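Local coordinates for transcriptional regulator, MerR family (Bacillus thuringiensis serovar konkukian, PDB 3GPV), which probably binds DNA and regulates transcription as a dimeric member of the MerR family, at residues Q123-A126 with K127-E131; L110-D113 with T114-L118. All coordinates share one frame; numbering follows the deposited sequence.

Overall arrangement
Both contacts lie on the long helix 93-128, much of it predicted to be coiled coil in this MerR-type regulator, and both touch the second subunit; their centres are about 20 Å apart. Contact 2 sits mid-helix and is partly buried: intact turns run through it, and a threonine hydroxyl turns back onto the backbone next to the same helix of the second subunit. Contact 1, further along and largely at the surface, takes in the last turn, where the helix ends and backbone bonding becomes less regular. The chemistry changes accordingly, from a small hydroxyl where the two helices pack together to a large aromatic ring and a lysine chain packed against helices of the second subunit.

Contact 1 (Q123-A126 with K127-E131); sequences QKIA and KYEDE
Lys124 and Tyr128, one helical turn apart, touch through the lysine's aliphatic chain and the outer part of the phenol ring. CD of Lys124 comes to 3.3 Å from CZ of Tyr128, and CG of Lys124 to 3.4 Å from CE2 of Tyr128, with the two side chains crossing at a slant. The lysine gets there by folding: its first torsion places CG opposite the backbone N and beside the carbonyl carbon (chi1 -175°), then bends at chi2 and chi3 carry CD over the phenol end. On the same face, O of Lys124 stands 3.3 Å above the ring plane of Tyr128, displaced toward the rim. That oxygen also accepts a nearly straight bond from N of Tyr128, at 2.9 Å.

Beyond this pair the helix runs out. N of Glu129 bonds to O of Ile125 at 3.1 Å and only weakly to O of Ala126, as expected where the chain leaves helical geometry. Across the dimer interface, Phe82 of the second subunit packs on Tyr128 and Met65 of that subunit on Lys124, which helps explain why the ring is buried in an otherwise exposed end. Lys127 NZ lies 4.0 Å from Lys124 NZ, and two like charges so near would probably disfavour each other, so the attraction probably comes from the lysine's apolar stem against the ring.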
loop_
_atom_site.group_PDB
_atom_site.type_symbol
_atom_site.label_atom_id
_atom_site.label_comp_id
_atom_site.label_asym_id
_atom_site.label_seq_id
_atom_site.Cartn_x
_atom_site.Cartn_y
_atom_site.Cartn_z
ATOM N N GLN B 123 -20.312 -1.689 1.182
ATOM C CA GLN B 123 -21.477 -1.941 0.341
ATOM C C GLN B 123 -21.585 -3.454 0.094
ATOM O O GLN B 123 -22.677 -4.019 0.106
ATOM C CB GLN B 123 -21.332 -1.208 -1.002
ATOM C CG GLN B 123 -22.553 -1.314 -1.931
ATOM C CD GLN B 123 -23.843 -0.801 -1.293
ATOM O OE1 GLN B 123 -24.489 -1.510 -0.528
ATOM N NE2 GLN B 123 -24.214 0.438 -1.605
ATOM N N LYS B 124 -20.449 -4.105 -0.130
ATOM C CA LYS B 124 -20.448 -5.540 -0.368
ATOM C C LYS B 124 -20.955 -6.246 0.880
ATOM O O LYS B 124 -21.661 -7.247 0.797
ATOM C CB LYS B 124 -19.037 -6.014 -0.707
ATOM C CG LYS B 124 -18.937 -7.479 -1.101
ATOM C CD LYS B 124 -19.748 -7.800 -2.350
ATOM C CE LYS B 124 -19.204 -7.073 -3.555
ATOM N NZ LYS B 124 -19.947 -7.387 -4.806
ATOM N N ILE B 125 -20.591 -5.713 2.039
ATOM C CA ILE B 125 -21.027 -6.291 3.301
ATOM C C ILE B 125 -22.538 -6.188 3.421
ATOM O O ILE B 125 -23.212 -7.158 3.754
ATOM C CB ILE B 125 -20.347 -5.584 4.506
ATOM C CG1 ILE B 125 -18.871 -5.993 4.565
ATOM C CG2 ILE B 125 -21.071 -5.941 5.804
ATOM C CD1 ILE B 125 -18.040 -5.214 5.559
ATOM N N ALA B 126 -23.068 -5.005 3.144
ATOM C CA ALA B 126 -24.503 -4.779 3.206
ATOM C C ALA B 126 -25.207 -5.778 2.282
ATOM O O ALA B 126 -26.200 -6.394 2.660
ATOM C CB ALA B 126 -24.826 -3.335 2.778
ATOM N N LYS B 127 -24.673 -5.924 1.072
ATOM C CA LYS B 127 -25.212 -6.837 0.076
ATOM C C LYS B 127 -25.246 -8.271 0.591
ATOM O O LYS B 127 -26.282 -8.918 0.547
ATOM C CB LYS B 127 -24.373 -6.781 -1.203
ATOM C CG LYS B 127 -24.788 -7.793 -2.254
ATOM C CD LYS B 127 -23.973 -7.656 -3.523
ATOM C CE LYS B 127 -24.364 -8.723 -4.531
ATOM N NZ LYS B 127 -23.674 -8.505 -5.820
ATOM N N TYR B 128 -24.114 -8.764 1.079
ATOM C CA TYR B 128 -24.034 -10.134 1.584
ATOM C C TYR B 128 -25.013 -10.412 2.709
ATOM O O TYR B 128 -25.422 -11.551 2.921
ATOM C CB TYR B 128 -22.621 -10.456 2.074
ATOM C CG TYR B 128 -21.586 -10.562 0.977
ATOM C CD1 TYR B 128 -21.954 -10.850 -0.338
ATOM C CD2 TYR B 128 -20.233 -10.420 1.262
ATOM C CE1 TYR B 128 -20.999 -10.996 -1.338
ATOM C CE2 TYR B 128 -19.269 -10.567 0.265
ATOM C CZ TYR B 128 -19.659 -10.856 -1.029
ATOM O OH TYR B 128 -18.702 -11.021 -2.000
ATOM N N GLU B 129 -25.384 -9.378 3.446
ATOM C CA GLU B 129 -26.327 -9.580 4.528
ATOM C C GLU B 129 -27.731 -9.651 3.928
ATOM O O GLU B 129 -28.698 -9.205 4.532
ATOM C CB GLU B 129 -26.187 -8.461 5.568
ATOM C CG GLU B 129 -24.739 -8.310 6.065
ATOM C CD GLU B 129 -24.570 -7.372 7.254
ATOM O OE1 GLU B 129 -25.244 -6.319 7.296
ATOM O OE2 GLU B 129 -23.739 -7.684 8.139
ATOM N N ASP B 130 -27.819 -10.224 2.723
ATOM C CA ASP B 130 -29.090 -10.396 2.012
ATOM C C ASP B 130 -30.054 -11.089 2.951
ATOM O O ASP B 130 -30.879 -10.446 3.599
ATOM C CB ASP B 130 -28.919 -11.287 0.781
ATOM C CG ASP B 130 -28.153 -10.614 -0.338
ATOM O OD1 ASP B 130 -28.478 -9.452 -0.672
ATOM O OD2 ASP B 130 -27.238 -11.258 -0.899
ATOM N N GLU B 131 -29.940 -12.416 2.993
ATOM C CA GLU B 131 -30.746 -13.275 3.859
ATOM C C GLU B 131 -32.020 -12.622 4.400
ATOM O O GLU B 131 -32.051 -12.283 5.601
ATOM C CB GLU B 131 -29.860 -13.761 5.008
ATOM C CG GLU B 131 -28.646 -14.520 4.504
ATOM C CD GLU B 131 -27.417 -14.356 5.377
ATOM O OE1 GLU B 131 -27.492 -14.675 6.585
ATOM O OE2 GLU B 131 -26.369 -13.914 4.848
#

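Contact 2 (L110-D113 with T114-L118); sequences LIQD and TEKNL
Leu110 and Thr114 make an i to i+4 contact within helix 93-128, in the predicted coiled coil, where the helix faces its counterpart in the second subunit. The hydroxyl OG1 of Thr114 gives a hydrogen bond to O of Leu110 at 2.7 Å, and N of Thr114 bonds to that same oxygen at 2.9 Å. The two donors reach it from opposite faces of the carbonyl plane, the hydroxyl standing 35° out of it. This double grip depends on the threonine's first torsion (chi1 -56°), which sets OG1 beside its own backbone N and turns it back along the helix, while CG2 is directed the other way. CD1 of Leu110 runs alongside and comes to 3.9 Å from OG1 of Thr114.

One residue on, Ile111 and Glu115 lie side by side, CG2 of the isoleucine 4.2 Å from CG of the glutamate, and the backbone joins the same two residues, N of Glu115 to O of Ile111 at 2.8 Å. Elsewhere on the turn, OD1 of Asp113 hydrogen-bonds to NE2 of Gln109; NZ of Lys116, 4.4 Å from that OD1, is too distant for a salt bridge. Thr114 of the second subunit packs on Leu110 and Ile111, and its Ile111 packs on Thr114. With its proton used on its own helix, the buried hydroxyl probably needs no acceptor from the partner where it packs on Ile111 of the second subunit.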
loop_
_atom_site.group_PDB
_atom_site.type_symbol
_atom_site.label_atom_id
_atom_site.label_comp_id
_atom_site.label_asym_id
_atom_site.label_seq_id
_atom_site.Cartn_x
_atom_site.Cartn_y
_atom_site.Cartn_z
ATOM N N LEU B 110 -4.211 9.543 -0.599
ATOM C CA LEU B 110 -4.211 8.154 -0.179
ATOM C C LEU B 110 -5.346 7.879 0.800
ATOM O O LEU B 110 -6.034 6.874 0.681
ATOM C CB LEU B 110 -2.864 7.796 0.459
ATOM C CG LEU B 110 -2.716 6.403 1.094
ATOM C CD1 LEU B 110 -2.970 5.313 0.052
ATOM C CD2 LEU B 110 -1.316 6.264 1.699
ATOM N N ILE B 111 -5.541 8.772 1.765
ATOM C CA ILE B 111 -6.608 8.594 2.749
ATOM C C ILE B 111 -7.960 8.646 2.023
ATOM O O ILE B 111 -8.839 7.829 2.253
ATOM C CB ILE B 111 -6.586 9.715 3.849
ATOM C CG1 ILE B 111 -5.496 9.435 4.884
ATOM C CG2 ILE B 111 -7.906 9.753 4.596
ATOM C CD1 ILE B 111 -4.146 9.440 4.359
ATOM N N GLN B 112 -8.123 9.610 1.133
ATOM C CA GLN B 112 -9.392 9.712 0.427
ATOM C C GLN B 112 -9.646 8.470 -0.422
ATOM O O GLN B 112 -10.754 7.938 -0.429
ATOM C CB GLN B 112 -9.426 10.964 -0.442
ATOM C CG GLN B 112 -10.703 11.062 -1.262
ATOM C CD GLN B 112 -10.867 12.412 -1.909
ATOM O OE1 GLN B 112 -11.224 13.388 -1.243
ATOM N NE2 GLN B 112 -10.589 12.488 -3.215
ATOM N N ASP B 113 -8.616 8.006 -1.126
ATOM C CA ASP B 113 -8.747 6.802 -1.945
ATOM C C ASP B 113 -9.098 5.602 -1.082
ATOM O O ASP B 113 -9.872 4.743 -1.497
ATOM C CB ASP B 113 -7.456 6.513 -2.700
ATOM C CG ASP B 113 -7.200 7.510 -3.809
ATOM O OD1 ASP B 113 -8.149 8.221 -4.194
ATOM O OD2 ASP B 113 -6.058 7.572 -4.293
ATOM N N THR B 114 -8.530 5.551 0.122
ATOM C CA THR B 114 -8.781 4.432 1.039
ATOM C C THR B 114 -10.196 4.516 1.601
ATOM O O THR B 114 -10.869 3.499 1.777
ATOM C CB THR B 114 -7.745 4.394 2.183
ATOM O OG1 THR B 114 -6.432 4.344 1.632
ATOM C CG2 THR B 114 -7.939 3.146 3.038
ATOM N N GLU B 115 -10.656 5.731 1.874
ATOM C CA GLU B 115 -12.020 5.891 2.359
ATOM C C GLU B 115 -12.971 5.396 1.250
ATOM O O GLU B 115 -13.986 4.736 1.519
ATOM C CB GLU B 115 -12.308 7.364 2.675
ATOM C CG GLU B 115 -11.592 7.895 3.898
ATOM C CD GLU B 115 -12.240 7.467 5.209
ATOM O OE1 GLU B 115 -13.186 6.651 5.209
ATOM O OE2 GLU B 115 -11.786 7.956 6.257
ATOM N N LYS B 116 -12.626 5.707 0.001
ATOM C CA LYS B 116 -13.463 5.294 -1.122
ATOM C C LYS B 116 -13.516 3.771 -1.213
ATOM O O LYS B 116 -14.573 3.192 -1.486
ATOM C CB LYS B 116 -12.942 5.884 -2.430
ATOM C CG LYS B 116 -13.647 5.299 -3.652
ATOM C CD LYS B 116 -13.920 6.307 -4.760
ATOM C CE LYS B 116 -12.703 7.150 -5.083
ATOM N NZ LYS B 116 -12.522 8.259 -4.101
ATOM N N ASN B 117 -12.376 3.126 -0.976
ATOM C CA ASN B 117 -12.319 1.675 -1.004
ATOM C C ASN B 117 -13.112 1.093 0.159
ATOM O O ASN B 117 -13.826 0.102 -0.002
ATOM C CB ASN B 117 -10.856 1.193 -0.993
ATOM C CG ASN B 117 -10.201 1.347 -2.372
ATOM O OD1 ASN B 117 -10.820 1.023 -3.367
ATOM N ND2 ASN B 117 -8.973 1.839 -2.424
ATOM N N LEU B 118 -13.015 1.740 1.318
ATOM C CA LEU B 118 -13.744 1.300 2.507
ATOM C C LEU B 118 -15.249 1.273 2.196
ATOM O O LEU B 118 -15.971 0.391 2.643
ATOM C CB LEU B 118 -13.487 2.266 3.667
ATOM C CG LEU B 118 -14.233 1.955 4.971
ATOM C CD1 LEU B 118 -13.886 0.540 5.478
ATOM C CD2 LEU B 118 -13.859 2.992 6.023
#